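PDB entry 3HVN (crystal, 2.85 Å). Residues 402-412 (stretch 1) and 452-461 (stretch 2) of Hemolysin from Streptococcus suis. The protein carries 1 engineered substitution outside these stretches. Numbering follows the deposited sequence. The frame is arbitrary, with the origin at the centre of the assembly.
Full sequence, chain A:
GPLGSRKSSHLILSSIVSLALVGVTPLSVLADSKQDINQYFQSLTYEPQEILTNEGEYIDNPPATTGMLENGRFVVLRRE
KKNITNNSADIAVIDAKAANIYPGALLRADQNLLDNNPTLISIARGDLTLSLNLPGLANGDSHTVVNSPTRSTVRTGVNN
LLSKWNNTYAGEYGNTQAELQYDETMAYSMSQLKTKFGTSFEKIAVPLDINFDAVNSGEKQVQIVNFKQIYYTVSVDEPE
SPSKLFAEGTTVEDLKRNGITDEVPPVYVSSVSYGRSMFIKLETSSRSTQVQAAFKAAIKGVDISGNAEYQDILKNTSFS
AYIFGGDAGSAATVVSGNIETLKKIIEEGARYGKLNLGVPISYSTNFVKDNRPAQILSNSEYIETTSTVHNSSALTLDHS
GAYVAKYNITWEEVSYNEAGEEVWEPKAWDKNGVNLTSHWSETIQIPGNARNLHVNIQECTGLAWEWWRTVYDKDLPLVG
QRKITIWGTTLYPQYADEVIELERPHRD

Stretch 1 (402-412) AYVAKYNITWE
Stretch 2, residues 452-461: NLHVNIQECT

Residues 404-412 and 452-460 form neighbouring antiparallel β-strands, their N-to-C directions 161° apart and their axes approaching to 4.4 Å. The register pairs Ala405 with Glu459, Lys406 with Gln458, Ile409 with Val455 and Thr410 with His454, so paired residue numbers sum to 864. Nearly all the backbone lies in the extended β region; Asn452, at phi/psi 58/55, is a left-handed exception. Together the stretches bury 832 Å², both sides summed.

The chain turns a corner at Ala402 and Tyr403. Ala402 (-73/50) is exposed, poorly ordered and out of reach of the second strand. Tyr403 (-162/-166) has chi1 48° (p) and chi2 74°, which lays its ring against Glu459: Glu459 CG stands 3.4 Å from the Tyr403 ring centroid, 13° off the ring normal. This CH-pi contact uses the aliphatic part of the glutamate, whose chi1 is 155° (t) and chi2 -87° (m), while its OE2 is hydrogen-bonded elsewhere in the structure.

At Val404 (-119/126, chi1 t), Cys460 N donates to Val404 O at 2.8 Å, nearly straight at 164°. The β-branched valine suits an extended backbone, and Val404 CB lies 4.2 Å from Cys460 CB. Ala405 is buried, on the same sheet face as Glu459; Ala405 CA lies 3.1 Å from Gln458 O in a CA-H...O contact.

Lys406 (-78/124) faces the other side with Gln458. Gln458 N donates to Lys406 O at 2.8 Å and 165°, whereas the return bond from Lys406 N to Gln458 O, also 2.8 Å, is weak because its angle is only 123°. The backbone pairing sets Lys406 CB 4.3 Å from Gln458 CB, while the end of the lysine, with chi1 at -94° and chi2 and chi3 both t, leads away from the second strand; NZ is bonded elsewhere in the structure.

Tyr407 (-100/151, chi1 -93°, chi2 76°) is buried and offers a ring face to Ile457 (chi1 p, chi2 t). Ile457 CG2 sits 3.4 Å from the Tyr407 ring centroid, 21° off the normal, a CH-pi contact between two apolar surfaces. At Asn408 (-164/90, chi1 t), Asn456 N donates to Asn408 O at 2.8 Å and 138°. Both asparagines lie on the partly exposed face, where polar amides are readily accommodated.

Ile409 (-119/137, chi1 p, chi2 t) returns to the buried face: Ile409 CG2 packs 3.6 Å from Val455 CG1, joining two β-branched hydrocarbons. Thr410 (-140/165, chi1 t) has the most regular bonding, with Thr410 N to His454 O and His454 N to Thr410 O both 2.8 Å, at 164° and 165°. Thr410 CG2 approaches His454 CB to 3.9 Å.

Trp411 (-171/-171, chi1 69°, chi2 93°) carries its indole away from the second strand, although Trp411 CB lies 4.0 Å from Leu453 CA. Glu412 (-140/147, chi1 p, chi2 t) brings Glu412 OE2 to 2.8 Å from Asn452 ND2, a polar approach whose angle is too poor for a hydrogen bond.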

# COMPACT_ATOMS: atom_id res chain seq x y z
N ALA A 402 -13.54 -14.76 -57.34
CA ALA A 402 -13.38 -15.46 -58.61
C ALA A 402 -12.01 -15.13 -59.18
O ALA A 402 -11.88 -14.74 -60.34
CB ALA A 402 -14.47 -15.05 -59.58
N TYR A 403 -10.98 -15.27 -58.35
CA TYR A 403 -9.63 -14.90 -58.72
C TYR A 403 -8.58 -15.54 -57.82
O TYR A 403 -8.85 -16.49 -57.08
CB TYR A 403 -9.48 -13.38 -58.68
CG TYR A 403 -10.00 -12.73 -57.42
CD1 TYR A 403 -9.31 -12.85 -56.22
CD2 TYR A 403 -11.19 -12.01 -57.42
CE1 TYR A 403 -9.79 -12.26 -55.06
CE2 TYR A 403 -11.67 -11.42 -56.27
CZ TYR A 403 -10.97 -11.55 -55.09
OH TYR A 403 -11.45 -10.96 -53.94
N VAL A 404 -7.36 -15.01 -57.92
CA VAL A 404 -6.24 -15.45 -57.10
C VAL A 404 -5.75 -14.27 -56.27
O VAL A 404 -5.45 -13.20 -56.82
CB VAL A 404 -5.09 -15.97 -57.97
CG1 VAL A 404 -3.96 -16.49 -57.09
CG2 VAL A 404 -5.58 -17.06 -58.91
N ALA A 405 -5.68 -14.45 -54.96
CA ALA A 405 -5.35 -13.35 -54.06
C ALA A 405 -4.00 -13.53 -53.37
O ALA A 405 -3.77 -14.52 -52.68
CB ALA A 405 -6.45 -13.17 -53.03
N LYS A 406 -3.11 -12.56 -53.56
CA LYS A 406 -1.84 -12.53 -52.85
C LYS A 406 -2.04 -12.03 -51.43
O LYS A 406 -2.57 -10.93 -51.21
CB LYS A 406 -0.85 -11.61 -53.57
CG LYS A 406 0.07 -12.31 -54.56
CD LYS A 406 0.96 -11.30 -55.27
CE LYS A 406 2.10 -11.98 -56.01
NZ LYS A 406 3.09 -12.58 -55.07
N TYR A 407 -1.62 -12.83 -50.46
CA TYR A 407 -1.67 -12.41 -49.06
C TYR A 407 -0.31 -11.91 -48.58
O TYR A 407 0.72 -12.36 -49.07
CB TYR A 407 -2.18 -13.54 -48.16
CG TYR A 407 -3.67 -13.52 -47.94
CD1 TYR A 407 -4.56 -13.95 -48.92
CD2 TYR A 407 -4.21 -13.08 -46.73
CE1 TYR A 407 -5.92 -13.93 -48.72
CE2 TYR A 407 -5.57 -13.05 -46.52
CZ TYR A 407 -6.43 -13.48 -47.51
OH TYR A 407 -7.79 -13.46 -47.30
N ASN A 408 -0.32 -10.99 -47.63
CA ASN A 408 0.92 -10.43 -47.10
C ASN A 408 0.71 -9.68 -45.78
O ASN A 408 0.44 -8.48 -45.77
CB ASN A 408 1.56 -9.49 -48.14
CG ASN A 408 2.98 -9.12 -47.78
OD1 ASN A 408 3.58 -9.70 -46.88
ND2 ASN A 408 3.54 -8.15 -48.51
N ILE A 409 0.84 -10.41 -44.68
CA ILE A 409 0.65 -9.82 -43.35
C ILE A 409 1.92 -9.92 -42.50
O ILE A 409 2.59 -10.96 -42.47
CB ILE A 409 -0.54 -10.46 -42.61
CG1 ILE A 409 -0.26 -11.93 -42.31
CG2 ILE A 409 -1.81 -10.31 -43.42
CD1 ILE A 409 -1.43 -12.65 -41.68
N THR A 410 2.23 -8.83 -41.81
CA THR A 410 3.48 -8.74 -41.06
C THR A 410 3.32 -8.06 -39.70
O THR A 410 2.31 -7.41 -39.43
CB THR A 410 4.56 -7.98 -41.86
OG1 THR A 410 5.82 -8.06 -41.18
CG2 THR A 410 4.17 -6.52 -42.03
N TRP A 411 4.33 -8.22 -38.85
CA TRP A 411 4.36 -7.59 -37.53
C TRP A 411 5.73 -7.78 -36.89
O TRP A 411 6.67 -8.23 -37.55
CB TRP A 411 3.27 -8.17 -36.63
CG TRP A 411 3.51 -9.59 -36.22
CD1 TRP A 411 4.15 -10.02 -35.10
CD2 TRP A 411 3.12 -10.76 -36.94
NE1 TRP A 411 4.18 -11.39 -35.07
CE2 TRP A 411 3.56 -11.87 -36.19
CE3 TRP A 411 2.45 -10.99 -38.14
CZ2 TRP A 411 3.34 -13.19 -36.60
CZ3 TRP A 411 2.23 -12.29 -38.55
CH2 TRP A 411 2.68 -13.38 -37.78
N GLU A 412 5.85 -7.43 -35.62
CA GLU A 412 7.11 -7.60 -34.90
C GLU A 412 6.88 -8.09 -33.47
O GLU A 412 5.88 -7.75 -32.84
CB GLU A 412 7.92 -6.30 -34.90
CG GLU A 412 7.18 -5.10 -34.34
CD GLU A 412 7.93 -3.80 -34.56
OE1 GLU A 412 8.82 -3.77 -35.45
OE2 GLU A 412 7.64 -2.81 -33.86
N ASN A 452 2.50 -3.65 -33.90
CA ASN A 452 2.67 -3.11 -35.25
C ASN A 452 2.23 -4.10 -36.33
O ASN A 452 3.00 -4.43 -37.23
CB ASN A 452 4.12 -2.69 -35.48
CG ASN A 452 4.53 -1.52 -34.60
OD1 ASN A 452 3.79 -1.11 -33.71
ND2 ASN A 452 5.72 -0.99 -34.85
N LEU A 453 0.99 -4.56 -36.23
CA LEU A 453 0.43 -5.48 -37.21
C LEU A 453 0.05 -4.76 -38.50
O LEU A 453 -0.55 -3.69 -38.47
CB LEU A 453 -0.81 -6.18 -36.64
CG LEU A 453 -1.73 -6.86 -37.65
CD1 LEU A 453 -1.02 -8.01 -38.35
CD2 LEU A 453 -3.01 -7.34 -36.98
N HIS A 454 0.42 -5.36 -39.63
CA HIS A 454 0.03 -4.82 -40.93
C HIS A 454 -0.48 -5.90 -41.87
O HIS A 454 0.14 -6.97 -42.00
CB HIS A 454 1.18 -4.06 -41.58
CG HIS A 454 0.84 -3.47 -42.91
ND1 HIS A 454 0.06 -2.34 -43.05
CD2 HIS A 454 1.15 -3.87 -44.17
CE1 HIS A 454 -0.08 -2.06 -44.34
NE2 HIS A 454 0.57 -2.97 -45.03
N VAL A 455 -1.59 -5.62 -42.53
CA VAL A 455 -2.21 -6.56 -43.46
C VAL A 455 -2.29 -5.98 -44.87
O VAL A 455 -2.82 -4.89 -45.09
CB VAL A 455 -3.63 -6.95 -43.00
CG1 VAL A 455 -4.30 -7.83 -44.04
CG2 VAL A 455 -3.57 -7.65 -41.65
N ASN A 456 -1.75 -6.74 -45.82
CA ASN A 456 -1.78 -6.36 -47.23
C ASN A 456 -2.20 -7.53 -48.11
O ASN A 456 -1.46 -8.51 -48.25
CB ASN A 456 -0.41 -5.83 -47.67
CG ASN A 456 -0.40 -5.36 -49.11
OD1 ASN A 456 -1.12 -5.88 -49.96
ND2 ASN A 456 0.43 -4.36 -49.40
N ILE A 457 -3.39 -7.43 -48.70
CA ILE A 457 -3.89 -8.46 -49.60
C ILE A 457 -4.24 -7.87 -50.96
O ILE A 457 -4.93 -6.85 -51.05
CB ILE A 457 -5.11 -9.18 -49.01
CG1 ILE A 457 -6.13 -8.17 -48.49
CG2 ILE A 457 -4.68 -10.09 -47.88
CD1 ILE A 457 -7.18 -8.77 -47.59
N GLN A 458 -3.76 -8.53 -52.01
CA GLN A 458 -3.98 -8.06 -53.38
C GLN A 458 -4.70 -9.13 -54.19
O GLN A 458 -4.74 -10.30 -53.81
CB GLN A 458 -2.64 -7.72 -54.03
CG GLN A 458 -1.75 -6.82 -53.19
CD GLN A 458 -0.34 -6.70 -53.74
OE1 GLN A 458 -0.08 -7.03 -54.89
NE2 GLN A 458 0.58 -6.21 -52.91
N GLU A 459 -5.28 -8.72 -55.32
CA GLU A 459 -6.00 -9.65 -56.19
C GLU A 459 -5.49 -9.61 -57.62
O GLU A 459 -5.26 -8.53 -58.18
CB GLU A 459 -7.51 -9.37 -56.13
CG GLU A 459 -8.28 -9.80 -57.37
CD GLU A 459 -8.29 -8.74 -58.45
OE1 GLU A 459 -7.93 -7.58 -58.14
OE2 GLU A 459 -8.66 -9.05 -59.59
N CYS A 460 -5.32 -10.78 -58.21
CA CYS A 460 -4.81 -10.89 -59.58
C CYS A 460 -5.88 -10.54 -60.60
O CYS A 460 -7.01 -11.03 -60.53
CB CYS A 460 -4.28 -12.31 -59.84
SG CYS A 460 -3.56 -12.55 -61.48
N THR A 461 -5.52 -9.69 -61.56
CA THR A 461 -6.45 -9.28 -62.60
C THR A 461 -5.98 -9.80 -63.96
O THR A 461 -4.80 -10.07 -64.16
CB THR A 461 -6.57 -7.74 -62.67
OG1 THR A 461 -6.53 -7.20 -61.34
CG2 THR A 461 -7.88 -7.34 -63.34